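PDB 3M6M: Sensory/regulatory protein rpfC from Xanthomonas campestris pv. campestris, which probably acts in two-component signalling, its receiver domain binding a magnesium ion and presumably accepting a phosphoryl group. Local coordinates for residues D[94-99]-D[117-122]. Residues are numbered along the deposited sequence; the frame is centred on the assembly and turned at random.
Sequences VVLSAD and LAKPVV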
loop_
_atom_site.group_PDB
_atom_site.type_symbol
_atom_site.label_atom_id
_atom_site.label_comp_id
_atom_site.label_asym_id
_atom_site.label_seq_id
_atom_site.Cartn_x
_atom_site.Cartn_y
_atom_site.Cartn_z
ATOM N N VAL D 94 5.570 34.990 -11.090
ATOM C CA VAL D 94 4.961 34.738 -12.395
ATOM C C VAL D 94 6.034 34.335 -13.412
ATOM O O VAL D 94 7.094 34.959 -13.496
ATOM C CB VAL D 94 4.115 35.951 -12.892
ATOM C CG1 VAL D 94 4.817 37.269 -12.606
ATOM C CG2 VAL D 94 3.771 35.825 -14.376
ATOM N N VAL D 95 5.746 33.283 -14.174
ATOM C CA VAL D 95 6.699 32.733 -15.135
ATOM C C VAL D 95 6.404 33.207 -16.563
ATOM O O VAL D 95 5.242 33.324 -16.964
ATOM C CB VAL D 95 6.735 31.179 -15.073
ATOM C CG1 VAL D 95 7.910 30.629 -15.873
ATOM C CG2 VAL D 95 6.832 30.702 -13.628
ATOM N N LEU D 96 7.470 33.489 -17.312
ATOM C CA LEU D 96 7.379 33.852 -18.725
ATOM C C LEU D 96 8.215 32.913 -19.583
ATOM O O LEU D 96 9.349 32.585 -19.227
ATOM C CB LEU D 96 7.869 35.284 -18.952
ATOM C CG LEU D 96 7.037 36.500 -18.544
ATOM C CD1 LEU D 96 7.761 37.762 -18.985
ATOM C CD2 LEU D 96 5.637 36.462 -19.139
ATOM N N SER D 97 7.652 32.489 -20.714
ATOM C CA SER D 97 8.393 31.717 -21.719
ATOM C C SER D 97 7.694 31.686 -23.074
ATOM O O SER D 97 6.495 31.961 -23.176
ATOM C CB SER D 97 8.662 30.285 -21.240
ATOM O OG SER D 97 7.458 29.617 -20.920
ATOM N N ALA D 98 8.464 31.362 -24.112
ATOM C CA ALA D 98 7.914 31.061 -25.429
ATOM C C ALA D 98 7.411 29.617 -25.447
ATOM O O ALA D 98 6.681 29.212 -26.354
ATOM C CB ALA D 98 8.960 31.280 -26.504
ATOM N N ASP D 99 7.823 28.855 -24.435
ATOM C CA ASP D 99 7.315 27.510 -24.179
ATOM C C ASP D 99 5.954 27.618 -23.500
ATOM O O ASP D 99 5.844 28.127 -22.381
ATOM C CB ASP D 99 8.295 26.738 -23.285
ATOM C CG ASP D 99 7.954 25.255 -23.159
ATOM O OD1 ASP D 99 8.682 24.548 -22.432
ATOM O OD2 ASP D 99 6.972 24.788 -23.775
ATOM N N LEU D 117 2.442 33.255 -18.132
ATOM C CA LEU D 117 2.080 34.072 -19.288
ATOM C C LEU D 117 3.026 33.864 -20.464
ATOM O O LEU D 117 4.224 33.639 -20.281
ATOM C CB LEU D 117 2.014 35.552 -18.904
ATOM C CG LEU D 117 0.865 35.974 -17.984
ATOM C CD1 LEU D 117 1.239 37.226 -17.211
ATOM C CD2 LEU D 117 -0.429 36.181 -18.767
ATOM N N ALA D 118 2.470 33.946 -21.670
ATOM C CA ALA D 118 3.217 33.682 -22.895
ATOM C C ALA D 118 4.147 34.828 -23.279
ATOM O O ALA D 118 3.853 36.000 -23.031
ATOM C CB ALA D 118 2.259 33.361 -24.042
ATOM N N LYS D 119 5.278 34.463 -23.874
ATOM C CA LYS D 119 6.207 35.413 -24.473
ATOM C C LYS D 119 6.077 35.359 -26.003
ATOM O O LYS D 119 5.915 34.271 -26.564
ATOM C CB LYS D 119 7.637 35.088 -24.043
ATOM C CG LYS D 119 8.051 35.681 -22.707
ATOM C CD LYS D 119 9.399 35.136 -22.240
ATOM C CE LYS D 119 10.579 35.874 -22.851
ATOM N NZ LYS D 119 11.869 35.262 -22.430
ATOM N N PRO D 120 6.140 36.523 -26.690
ATOM C CA PRO D 120 6.304 37.883 -26.160
ATOM C C PRO D 120 5.121 38.310 -25.301
ATOM O O PRO D 120 3.971 38.000 -25.628
ATOM C CB PRO D 120 6.394 38.750 -27.423
ATOM C CG PRO D 120 5.734 37.951 -28.483
ATOM C CD PRO D 120 6.054 36.526 -28.162
ATOM N N VAL D 121 5.413 39.011 -24.212
ATOM C CA VAL D 121 4.400 39.334 -23.212
ATOM C C VAL D 121 3.407 40.401 -23.693
ATOM O O VAL D 121 3.797 41.426 -24.260
ATOM C CB VAL D 121 5.044 39.706 -21.840
ATOM C CG1 VAL D 121 5.698 41.091 -21.876
ATOM C CG2 VAL D 121 4.021 39.609 -20.717
ATOM N N VAL D 122 2.121 40.127 -23.484
ATOM C CA VAL D 122 1.069 41.105 -23.729
ATOM C C VAL D 122 0.989 42.013 -22.504
ATOM O O VAL D 122 0.748 41.541 -21.388
ATOM C CB VAL D 122 -0.306 40.434 -24.007
ATOM C CG1 VAL D 122 -1.352 41.478 -24.394
ATOM C CG2 VAL D 122 -0.187 39.377 -25.103
#
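Leu96 packs against Leu117, Lys119 and Val121. Its CG stands anti to the carbonyl carbon (chi1 -74°). CD2 lies 3.7 Å from CB of Leu117, the two leucine side chains crossing obliquely on the same face of the sheet. That methyl also meets CG2 of Val121 at 3.9 Å, and Leu30 of helix 24-35 packs against both Leu96 and Val121. Two residues before Leu96 on the same strand, Val94 CG2 approaches CD1 of Leu117 at 4.1 Å, while Leu126 of helix 123-133 packs against Leu117 and Val121.

Lys119 lays its aliphatic chain alongside the strand end: CD sits 3.6 Å from CB of Leu96, and 3.5 Å from the backbone N of Ser97. The chain bends at chi3 (83°), and NZ forms salt bridges with Asp21 and Asp65, the latter a magnesium ligand.

Two backbone bonds tie the parallel strands. Leu117 N donates to Val95 O at 3.0 Å, almost straight. Beyond the last bridge, Lys119 N reaches Ser97 O at 2.9 Å from above the carbonyl plane. Ser97 turns its side chain away, and OG donates to the backbone O of Asp99 at 2.6 Å, in the carbonyl plane and on a lone pair, a short link across the turn after the strand.

A cis peptide bond precedes Pro120. Lysine followed by cis-proline at the end of the last strand, with the amine among the acidic residues at the magnesium site, is a characteristic feature of CheY-like receiver domains, here closing the beta-alpha-beta unit of strands 93-97 and 115-118.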